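Local coordinates for protein tyrocidine synthase 2 (Brevibacillus parabrevis, PDB 6TA8) that belongs to the nonribosomal peptide synthetases and is represented by a condensation domain built of beta sheets and flanking helices, at residues A75-V80 against E107-Y112; E69-Q74 against S181-A186; R219-W224 against L371-A376; K210-D215 against T365-Q370. All coordinates share one frame; numbering follows the deposited sequence.

Four contacts of one condensation domain illustrate how side-chain chemistry follows place in the fold. Interactions 1 and 2 are buried and share helix 69-82: its later turns meet the chain leading into strand 110-115, its first turns meet helix 169-187, and the two contacts touch, their centres about 11 Å apart. Interactions 3 and 4 touch too, centres about 12 Å apart, and both use the loop between helix 359-365 and strand 383-390; the former is partly buried, the latter a surface contact. Interactions 2 and 3 have no hydrogen bond across their interfaces and rest mainly on apolar contacts, whereas interaction 1 adds an arginine-to-carbonyl bond and interaction 4 turns on one aspartate oxygen.

Interaction 1. Residues A75-V80 against E107-Y112; sequences AFQQIV and ERFRFY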
# COMPACT_ATOMS: atom_id res chain seq x y z
N ALA A 75 14.84 -17.08 11.94
CA ALA A 75 13.82 -16.96 10.92
C ALA A 75 14.10 -15.79 9.99
O ALA A 75 14.03 -15.93 8.76
CB ALA A 75 12.44 -16.81 11.57
N PHE A 76 14.44 -14.63 10.55
CA PHE A 76 14.69 -13.45 9.72
C PHE A 76 16.00 -13.56 8.97
O PHE A 76 16.13 -13.00 7.87
CB PHE A 76 14.66 -12.19 10.58
CG PHE A 76 13.28 -11.64 10.82
CD1 PHE A 76 12.67 -10.84 9.87
CD2 PHE A 76 12.59 -11.95 11.98
CE1 PHE A 76 11.40 -10.34 10.08
CE2 PHE A 76 11.31 -11.45 12.19
CZ PHE A 76 10.72 -10.65 11.24
N GLN A 77 16.99 -14.26 9.53
CA GLN A 77 18.23 -14.51 8.79
C GLN A 77 17.95 -15.28 7.51
O GLN A 77 18.65 -15.09 6.50
CB GLN A 77 19.23 -15.26 9.66
CG GLN A 77 19.96 -14.39 10.67
CD GLN A 77 21.07 -13.57 10.05
OE1 GLN A 77 21.72 -14.00 9.09
NE2 GLN A 77 21.31 -12.38 10.59
N GLN A 78 16.95 -16.16 7.52
CA GLN A 78 16.58 -16.90 6.32
C GLN A 78 15.63 -16.11 5.43
O GLN A 78 15.69 -16.24 4.20
CB GLN A 78 15.94 -18.24 6.71
CG GLN A 78 15.64 -19.15 5.53
CD GLN A 78 16.89 -19.67 4.86
OE1 GLN A 78 17.96 -19.73 5.47
NE2 GLN A 78 16.77 -20.05 3.59
N ILE A 79 14.76 -15.28 6.02
CA ILE A 79 13.83 -14.49 5.23
C ILE A 79 14.57 -13.48 4.37
O ILE A 79 14.34 -13.38 3.16
CB ILE A 79 12.80 -13.80 6.15
CG1 ILE A 79 11.80 -14.82 6.70
CG2 ILE A 79 12.08 -12.69 5.41
CD1 ILE A 79 10.80 -14.23 7.66
N VAL A 80 15.49 -12.72 4.98
CA VAL A 80 16.21 -11.69 4.24
C VAL A 80 17.15 -12.31 3.22
O VAL A 80 17.43 -11.71 2.17
CB VAL A 80 16.96 -10.77 5.23
CG1 VAL A 80 17.60 -9.61 4.49
CG2 VAL A 80 16.00 -10.25 6.29
N GLU A 107 24.96 -6.98 7.21
CA GLU A 107 23.92 -7.39 8.14
C GLU A 107 22.57 -7.44 7.43
O GLU A 107 22.24 -6.57 6.63
CB GLU A 107 23.86 -6.42 9.32
CG GLU A 107 23.59 -7.10 10.65
CD GLU A 107 23.70 -6.15 11.83
OE1 GLU A 107 23.00 -5.11 11.82
OE2 GLU A 107 24.49 -6.43 12.75
N ARG A 108 21.79 -8.47 7.75
CA ARG A 108 20.53 -8.71 7.06
C ARG A 108 19.35 -8.00 7.71
O ARG A 108 18.36 -7.75 7.03
CB ARG A 108 20.27 -10.22 6.99
CG ARG A 108 21.41 -10.99 6.35
CD ARG A 108 21.14 -12.48 6.27
NE ARG A 108 22.26 -13.19 5.67
CZ ARG A 108 22.29 -14.50 5.46
NH1 ARG A 108 21.24 -15.25 5.78
NH2 ARG A 108 23.36 -15.07 4.91
N PHE A 109 19.44 -7.66 8.99
CA PHE A 109 18.38 -6.94 9.68
C PHE A 109 18.91 -6.42 11.00
O PHE A 109 19.89 -6.92 11.54
CB PHE A 109 17.14 -7.83 9.90
CG PHE A 109 17.40 -9.03 10.77
CD1 PHE A 109 18.02 -10.16 10.25
CD2 PHE A 109 17.02 -9.04 12.10
CE1 PHE A 109 18.26 -11.26 11.05
CE2 PHE A 109 17.25 -10.14 12.90
CZ PHE A 109 17.87 -11.25 12.37
N ARG A 110 18.23 -5.39 11.52
CA ARG A 110 18.57 -4.79 12.80
C ARG A 110 17.58 -5.28 13.86
O ARG A 110 16.36 -5.18 13.67
CB ARG A 110 18.54 -3.27 12.72
CG ARG A 110 19.19 -2.57 13.89
CD ARG A 110 19.37 -1.08 13.62
NE ARG A 110 20.04 -0.40 14.73
CZ ARG A 110 21.35 -0.18 14.79
NH1 ARG A 110 22.14 -0.58 13.80
NH2 ARG A 110 21.87 0.45 15.83
N PHE A 111 18.11 -5.81 14.95
CA PHE A 111 17.31 -6.45 15.99
C PHE A 111 17.29 -5.60 17.26
O PHE A 111 18.30 -4.98 17.61
CB PHE A 111 17.84 -7.85 16.31
CG PHE A 111 16.90 -8.67 17.14
CD1 PHE A 111 15.82 -9.32 16.55
CD2 PHE A 111 17.09 -8.81 18.51
CE1 PHE A 111 14.96 -10.08 17.31
CE2 PHE A 111 16.23 -9.57 19.27
CZ PHE A 111 15.16 -10.21 18.67
N TYR A 112 16.14 -5.58 17.93
CA TYR A 112 15.96 -4.87 19.19
C TYR A 112 15.30 -5.81 20.18
O TYR A 112 14.32 -6.48 19.85
CB TYR A 112 15.10 -3.61 19.01
CG TYR A 112 15.71 -2.55 18.12
CD1 TYR A 112 15.69 -2.67 16.74
CD2 TYR A 112 16.28 -1.41 18.67
CE1 TYR A 112 16.24 -1.69 15.93
CE2 TYR A 112 16.83 -0.43 17.87
CZ TYR A 112 16.81 -0.58 16.50
OH TYR A 112 17.36 0.40 15.69
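The backbone carbonyl of Gln-77 receives the guanidinium of Arg-108, with NH1 standing 2.7 Å from Gln-77 O. The oxygen lies nearly in the guanidinium plane, but NH1 is tilted 34° out of the carbonyl plane. With an N-H...O angle of 143°, the bond is short and bent. From CG to NE the arginine chain is fully extended, which carries its head across the side chain of Gln-77 at about a right angle. Gln-77 OE1 then sits over one guanidinium face, 3.3 Å from Arg-108 CD. The same NH1 makes a salt bridge to Glu-81, one turn further along the helix.

Beside this polar edge lies an aromatic patch. Phe-76 CB rests 3.7 Å above the centre of the Phe-109 ring, a CH-pi contact almost along the ring normal, while the two rings meet obliquely with planes 40° apart. Gln-77 CG lies at the ring edge, 3.6 Å from Phe-109 CE1, and the amide NE2 comes obliquely to 3.3 Å of Phe-109 CE1. Val-80 CG1 packs 3.2 Å from the backbone O of Arg-108 and also against Arg-108 CB. Phe-76 and Phe-109 also reach Val-147 of strand 145-152. Helix 69-82 is thus held against the lead-in to strand 110-115 by buried rings, while sharing Arg-108 NH1 between the Gln-77 carbonyl and Glu-81 probably steadies the guanidinium and offsets its charge at their border.

Interaction 2. Residues E69-Q74 against S181-A186; sequences EGLVRQ and SAYSQA
Leu-71 and Tyr-183 meet where the first turns of helix 69-82 lie against the end of helix 169-187. Leu-71 CB approaches the ring at 3.6 Å from Tyr-183 CE1, and its CD2 branch stands over one face, 4.1 Å above the plane and displaced toward the rim. Val-72 adds its CG2 methyl, 3.8 Å from Tyr-183 CE1, reaching the ring obliquely. The tyrosine CG lies anti to the backbone N (chi1 -164°), which swings the ring out from its own helix to lie along Leu-71 and Val-72. Leu-71 CG also packs 3.8 Å from Ala-186 CB, and CD2 touches both the tyrosine and the alanine. The alanine methyl also receives Gln-74, whose chain, extended beyond CG, brings OE1 to 4.0 Å from Ala-186 CB.

Helix 69-82 also touches strands 110-115 and 145-152 of a mixed sheet, so the two packed helices form part of the helical layer beside that sheet of the condensation domain. The axes of the two short segments approach to 9.1 Å, and their N-to-C directions make an angle of 128°, closer to antiparallel than parallel. No hydrogen bond spans the two segments, and the small side chain of Ala-186 is consistent with the close approach of the backbones, its CA 6.1 Å from that of Leu-71.

Farther out, the tyrosine hydroxyl hydrogen-bonds to the backbone N of Asp-68, just ahead of helix 69-82, so the ring is held at its tip as well as along its side. Val-72 continues from the tyrosine to Phe-67, Phe-111 and Val-147.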
# COMPACT_ATOMS: atom_id res chain seq x y z
N GLU A 69 14.01 -15.24 20.95
CA GLU A 69 14.77 -14.34 20.08
C GLU A 69 15.74 -15.12 19.20
O GLU A 69 15.97 -14.74 18.05
CB GLU A 69 15.51 -13.30 20.92
CG GLU A 69 16.47 -13.87 21.95
CD GLU A 69 17.37 -12.82 22.56
OE1 GLU A 69 17.34 -11.66 22.08
OE2 GLU A 69 18.11 -13.14 23.52
N GLY A 70 16.30 -16.21 19.72
CA GLY A 70 17.19 -17.03 18.91
C GLY A 70 16.49 -17.64 17.71
O GLY A 70 17.12 -17.89 16.68
N LEU A 71 15.19 -17.89 17.83
CA LEU A 71 14.38 -18.39 16.72
C LEU A 71 13.88 -17.28 15.81
O LEU A 71 13.78 -17.48 14.60
CB LEU A 71 13.19 -19.18 17.26
CG LEU A 71 13.39 -20.67 17.52
CD1 LEU A 71 14.34 -20.91 18.68
CD2 LEU A 71 12.05 -21.31 17.79
N VAL A 72 13.56 -16.11 16.38
CA VAL A 72 13.16 -14.97 15.57
C VAL A 72 14.32 -14.52 14.69
O VAL A 72 14.14 -14.21 13.50
CB VAL A 72 12.65 -13.82 16.46
CG1 VAL A 72 12.36 -12.57 15.64
CG2 VAL A 72 11.41 -14.26 17.23
N ARG A 73 15.53 -14.49 15.25
CA ARG A 73 16.70 -14.13 14.46
C ARG A 73 16.98 -15.17 13.38
O ARG A 73 17.27 -14.82 12.23
CB ARG A 73 17.92 -13.97 15.36
CG ARG A 73 17.81 -12.81 16.34
CD ARG A 73 18.99 -12.79 17.31
NE ARG A 73 20.23 -12.43 16.63
CZ ARG A 73 20.72 -11.20 16.58
NH1 ARG A 73 20.07 -10.20 17.17
NH2 ARG A 73 21.86 -10.96 15.95
N GLN A 74 16.88 -16.46 13.72
CA GLN A 74 17.11 -17.51 12.74
C GLN A 74 16.08 -17.47 11.63
O GLN A 74 16.39 -17.79 10.47
CB GLN A 74 17.11 -18.88 13.42
CG GLN A 74 17.72 -19.99 12.58
CD GLN A 74 17.80 -21.31 13.33
OE1 GLN A 74 17.02 -21.56 14.25
NE2 GLN A 74 18.74 -22.16 12.93
N SER A 181 6.03 -19.95 8.82
CA SER A 181 6.60 -21.24 8.47
C SER A 181 8.04 -21.37 8.95
O SER A 181 8.43 -22.43 9.45
CB SER A 181 6.52 -21.45 6.95
OG SER A 181 7.16 -22.66 6.57
N ALA A 182 8.83 -20.30 8.82
CA ALA A 182 10.21 -20.34 9.29
C ALA A 182 10.27 -20.51 10.80
O ALA A 182 11.11 -21.26 11.31
CB ALA A 182 10.94 -19.07 8.87
N TYR A 183 9.40 -19.82 11.54
CA TYR A 183 9.39 -19.97 12.99
C TYR A 183 8.89 -21.34 13.41
O TYR A 183 9.28 -21.84 14.47
CB TYR A 183 8.53 -18.87 13.62
CG TYR A 183 8.75 -18.70 15.11
CD1 TYR A 183 9.75 -17.88 15.59
CD2 TYR A 183 7.95 -19.37 16.03
CE1 TYR A 183 9.96 -17.72 16.95
CE2 TYR A 183 8.14 -19.21 17.39
CZ TYR A 183 9.15 -18.39 17.84
OH TYR A 183 9.36 -18.23 19.19
N SER A 184 8.04 -21.97 12.59
CA SER A 184 7.57 -23.31 12.92
C SER A 184 8.67 -24.34 12.71
O SER A 184 8.89 -25.21 13.57
CB SER A 184 6.34 -23.66 12.07
OG SER A 184 5.32 -22.69 12.24
N GLN A 185 9.38 -24.25 11.59
CA GLN A 185 10.49 -25.17 11.34
C GLN A 185 11.62 -24.98 12.33
O GLN A 185 12.35 -25.93 12.64
CB GLN A 185 11.01 -24.99 9.91
CG GLN A 185 9.96 -25.16 8.82
CD GLN A 185 10.51 -24.87 7.44
OE1 GLN A 185 11.64 -25.24 7.12
NE2 GLN A 185 9.72 -24.20 6.62
N ALA A 186 11.79 -23.76 12.86
CA ALA A 186 12.89 -23.50 13.78
C ALA A 186 12.65 -24.17 15.13
O ALA A 186 13.57 -24.77 15.70
CB ALA A 186 13.08 -21.99 13.96

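Interaction 3. Residues R219-W224 against L371-A376; sequences REVAYW and LQPPLA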
# COMPACT_ATOMS: atom_id res chain seq x y z
N ARG A 219 -0.21 0.93 -27.44
CA ARG A 219 -1.62 0.85 -27.80
C ARG A 219 -2.54 1.44 -26.74
O ARG A 219 -3.75 1.55 -26.98
CB ARG A 219 -2.01 -0.61 -28.07
CG ARG A 219 -1.19 -1.26 -29.17
CD ARG A 219 -1.76 -2.61 -29.57
NE ARG A 219 -0.94 -3.72 -29.10
CZ ARG A 219 -1.40 -4.71 -28.33
NH1 ARG A 219 -2.67 -4.73 -27.95
NH2 ARG A 219 -0.58 -5.69 -27.95
N GLU A 220 -2.00 1.82 -25.58
CA GLU A 220 -2.79 2.42 -24.51
C GLU A 220 -2.84 3.94 -24.59
O GLU A 220 -3.67 4.55 -23.91
CB GLU A 220 -2.22 2.03 -23.15
CG GLU A 220 -2.39 0.57 -22.77
CD GLU A 220 -1.89 0.29 -21.36
OE1 GLU A 220 -1.14 -0.70 -21.18
OE2 GLU A 220 -2.24 1.05 -20.44
N VAL A 221 -1.97 4.57 -25.39
CA VAL A 221 -1.84 6.02 -25.37
C VAL A 221 -3.15 6.69 -25.76
O VAL A 221 -3.52 7.73 -25.19
CB VAL A 221 -0.68 6.47 -26.29
CG1 VAL A 221 -0.49 7.97 -26.22
CG2 VAL A 221 0.60 5.75 -25.91
N ALA A 222 -3.87 6.11 -26.71
CA ALA A 222 -5.14 6.70 -27.14
C ALA A 222 -6.16 6.73 -26.01
O ALA A 222 -6.96 7.67 -25.93
CB ALA A 222 -5.70 5.93 -28.34
N TYR A 223 -6.14 5.73 -25.13
CA TYR A 223 -7.08 5.71 -24.01
C TYR A 223 -6.73 6.77 -22.98
O TYR A 223 -7.58 7.56 -22.56
CB TYR A 223 -7.12 4.33 -23.37
CG TYR A 223 -7.83 4.31 -22.04
CD1 TYR A 223 -9.22 4.34 -21.98
CD2 TYR A 223 -7.12 4.28 -20.85
CE1 TYR A 223 -9.88 4.33 -20.77
CE2 TYR A 223 -7.78 4.27 -19.63
CZ TYR A 223 -9.15 4.29 -19.60
OH TYR A 223 -9.81 4.28 -18.39
N TRP A 224 -5.47 6.79 -22.53
CA TRP A 224 -5.06 7.76 -21.52
C TRP A 224 -5.13 9.19 -22.05
O TRP A 224 -5.41 10.12 -21.28
CB TRP A 224 -3.65 7.45 -21.02
CG TRP A 224 -3.51 6.09 -20.41
CD1 TRP A 224 -2.80 5.03 -20.90
CD2 TRP A 224 -4.09 5.64 -19.17
NE1 TRP A 224 -2.90 3.96 -20.05
CE2 TRP A 224 -3.69 4.30 -18.99
CE3 TRP A 224 -4.91 6.24 -18.21
CZ2 TRP A 224 -4.08 3.55 -17.88
CZ3 TRP A 224 -5.30 5.49 -17.11
CH2 TRP A 224 -4.88 4.16 -16.96
N LEU A 371 5.48 9.91 -27.53
CA LEU A 371 4.31 9.16 -27.98
C LEU A 371 3.56 9.94 -29.05
O LEU A 371 3.36 11.15 -28.93
CB LEU A 371 3.40 8.84 -26.80
CG LEU A 371 3.97 7.96 -25.68
CD1 LEU A 371 4.92 6.90 -26.24
CD2 LEU A 371 4.66 8.77 -24.59
N GLN A 372 3.14 9.23 -30.10
CA GLN A 372 2.52 9.89 -31.25
C GLN A 372 1.32 10.75 -30.89
O GLN A 372 1.21 11.86 -31.43
CB GLN A 372 2.16 8.83 -32.31
CG GLN A 372 3.33 7.97 -32.75
CD GLN A 372 3.03 6.48 -32.65
OE1 GLN A 372 1.89 6.05 -32.85
NE2 GLN A 372 4.05 5.69 -32.35
N PRO A 373 0.40 10.33 -30.02
CA PRO A 373 -0.54 11.29 -29.43
C PRO A 373 0.10 11.99 -28.25
O PRO A 373 0.57 11.34 -27.31
CB PRO A 373 -1.72 10.41 -28.98
CG PRO A 373 -1.48 9.06 -29.60
CD PRO A 373 0.00 8.95 -29.71
N PRO A 374 0.16 13.33 -28.27
CA PRO A 374 0.85 14.05 -27.20
C PRO A 374 0.22 13.84 -25.83
O PRO A 374 -0.70 14.57 -25.44
CB PRO A 374 0.75 15.52 -27.64
CG PRO A 374 0.50 15.46 -29.12
CD PRO A 374 -0.32 14.23 -29.33
N LEU A 375 0.71 12.85 -25.09
CA LEU A 375 0.26 12.61 -23.73
C LEU A 375 1.01 13.56 -22.79
O LEU A 375 2.24 13.57 -22.76
CB LEU A 375 0.50 11.16 -23.33
CG LEU A 375 -0.53 10.50 -22.40
CD1 LEU A 375 -0.21 9.03 -22.20
CD2 LEU A 375 -0.61 11.22 -21.07
N ALA A 376 0.26 14.36 -22.03
CA ALA A 376 0.84 15.36 -21.16
C ALA A 376 0.73 15.03 -19.67
O ALA A 376 1.40 15.69 -18.87
CB ALA A 376 0.20 16.73 -21.42
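Val-221 has the most surface buried in this contact and faces three residues of the loop at once. Its CG1 methyl lies anti to the backbone N (chi1 -177°), a position from which it meets the ring of Pro-373: CD and CG of the proline are both 3.7 Å from Val-221 CG1, and CB is only slightly farther. The same methyl reaches Leu-371 CB at 4.0 Å, and the second branch, CG2, comes equally near Leu-371 CG. Both methyls of the valine are therefore occupied by the loop.

Leu-375 is next in buried surface. Its CD1 branch lies 4.0 Å from Trp-224 CB, and it also touches Val-221 CG1, so one methyl bridges two residues a helical turn apart. Pro-373 is third, its ring atoms gathered round Val-221 CG1, between Leu-371 and Leu-375 in the chain. No hydrogen bond joins the segments, and the contact consists of van der Waals packing of apolar groups.

The indole of Trp-224 points off to other partners. Its NE1 donates to Glu-220 OE2 at 3.0 Å with an angle of 161°, a bond within the same segment that probably limits rotation of the indole, and Tyr-360 of helix 359-365 meets the indole edge-to-face. The loop between helix 359-365 and strand 383-390 thus lies along the early part of helix 221-229, and Leu-371 also touches Leu-218.

Interaction 4. Residues K210-D215 against T365-Q370; sequences KYADSD and TLTTSQ
Asp-213 reaches across to Thr-368 from the point where helix 201-212 has just ended. Its CB carries CG anti to the carbonyl carbon (chi1 -70°), and the carboxylate carbon then comes 3.5 Å from Thr-368 OG1. At the tip, OD1 accepts twice from one residue: Thr-368 N gives a fairly straight bond of 3.0 Å, 163° at the hydrogen, to the syn lone pair of OD1, while Thr-368 OG1 donates from above the carboxylate plane, also at 3.0 Å from Asp-213 OD1. Thr-368 CG2 packs 3.4 Å from both Asp-213 OD1 and OD2, but the two oxygens differ in their hydrogen bonds, since OD2 takes one from Gln-209. With OD1 held by Thr-368 and OD2 by Gln-209 of helix 201-212, the carboxylate is probably restrained in rotation.

Ala-212 supplies the apolar part, its CB lying 3.6 Å from Leu-366 CB. Thr-367 passes close to the Ala-212 carbonyl, but its OG1 is hydrogen-bonded to Ile-362 O.

Gln-209 also bonds to Leu-366 O, so the C-terminal turn of helix 201-212 holds the start of the loop that follows helix 359-365, while Leu-366 continues to Pro-39 and Lys-42 of helix 39-46.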
# COMPACT_ATOMS: atom_id res chain seq x y z
N LYS A 210 11.87 -3.15 -20.71
CA LYS A 210 11.58 -3.71 -22.03
C LYS A 210 10.11 -3.57 -22.37
O LYS A 210 9.75 -3.19 -23.49
CB LYS A 210 12.02 -5.17 -22.09
CG LYS A 210 13.51 -5.39 -21.95
CD LYS A 210 13.85 -6.87 -21.88
CE LYS A 210 15.35 -7.09 -21.79
NZ LYS A 210 15.68 -8.53 -21.62
N TYR A 211 9.23 -3.88 -21.41
CA TYR A 211 7.80 -3.68 -21.62
C TYR A 211 7.46 -2.20 -21.75
O TYR A 211 6.46 -1.84 -22.38
CB TYR A 211 7.01 -4.31 -20.47
CG TYR A 211 5.52 -4.07 -20.53
CD1 TYR A 211 4.71 -4.79 -21.40
CD2 TYR A 211 4.92 -3.13 -19.70
CE1 TYR A 211 3.35 -4.57 -21.45
CE2 TYR A 211 3.56 -2.91 -19.74
CZ TYR A 211 2.78 -3.63 -20.61
OH TYR A 211 1.42 -3.41 -20.66
N ALA A 212 8.28 -1.32 -21.16
CA ALA A 212 8.05 0.11 -21.29
C ALA A 212 8.23 0.57 -22.73
O ALA A 212 7.47 1.42 -23.22
CB ALA A 212 8.99 0.88 -20.36
N ASP A 213 9.23 0.03 -23.42
CA ASP A 213 9.50 0.38 -24.80
C ASP A 213 8.85 -0.58 -25.79
O ASP A 213 9.09 -0.49 -26.99
CB ASP A 213 11.01 0.43 -25.04
CG ASP A 213 11.67 1.61 -24.36
OD1 ASP A 213 11.07 2.71 -24.38
OD2 ASP A 213 12.77 1.45 -23.80
N SER A 214 8.03 -1.51 -25.30
CA SER A 214 7.29 -2.39 -26.19
C SER A 214 6.17 -1.63 -26.89
O SER A 214 5.90 -0.46 -26.59
CB SER A 214 6.72 -3.58 -25.41
OG SER A 214 5.68 -3.17 -24.55
N ASP A 215 5.53 -2.30 -27.84
CA ASP A 215 4.45 -1.69 -28.61
C ASP A 215 3.07 -2.06 -28.11
O ASP A 215 2.09 -1.43 -28.52
CB ASP A 215 4.59 -2.07 -30.09
CG ASP A 215 5.97 -1.78 -30.64
OD1 ASP A 215 6.32 -2.32 -31.71
OD2 ASP A 215 6.72 -1.01 -29.99
N THR A 365 7.48 7.66 -16.85
CA THR A 365 8.72 7.50 -16.11
C THR A 365 9.74 6.60 -16.80
O THR A 365 10.94 6.76 -16.55
CB THR A 365 8.45 6.94 -14.71
OG1 THR A 365 7.56 5.82 -14.80
CG2 THR A 365 7.83 8.00 -13.82
N LEU A 366 9.31 5.67 -17.65
CA LEU A 366 10.22 4.70 -18.25
C LEU A 366 10.22 4.69 -19.77
O LEU A 366 11.23 4.28 -20.36
CB LEU A 366 9.88 3.28 -17.76
CG LEU A 366 9.88 3.03 -16.26
CD1 LEU A 366 9.57 1.57 -15.96
CD2 LEU A 366 11.20 3.45 -15.63
N THR A 367 9.15 5.13 -20.42
CA THR A 367 9.07 5.06 -21.88
C THR A 367 10.06 6.03 -22.51
O THR A 367 10.09 7.22 -22.17
CB THR A 367 7.65 5.36 -22.35
OG1 THR A 367 6.75 4.40 -21.80
CG2 THR A 367 7.58 5.30 -23.87
N THR A 368 10.87 5.53 -23.44
CA THR A 368 11.94 6.29 -24.08
C THR A 368 11.55 6.77 -25.48
O THR A 368 12.36 6.68 -26.41
CB THR A 368 13.22 5.47 -24.14
OG1 THR A 368 13.17 4.59 -25.27
CG2 THR A 368 13.38 4.64 -22.87
N SER A 369 10.34 7.28 -25.66
CA SER A 369 9.91 7.73 -26.97
C SER A 369 8.79 8.74 -26.82
O SER A 369 7.91 8.58 -25.97
CB SER A 369 9.44 6.55 -27.84
OG SER A 369 8.30 5.93 -27.27
N GLN A 370 8.83 9.79 -27.64
CA GLN A 370 7.74 10.76 -27.69
C GLN A 370 6.53 10.10 -28.32
O GLN A 370 6.53 9.77 -29.51
CB GLN A 370 8.17 12.00 -28.48
CG GLN A 370 8.98 13.00 -27.66
CD GLN A 370 8.14 14.15 -27.14
OE1 GLN A 370 7.24 14.63 -27.82
NE2 GLN A 370 8.43 14.59 -25.92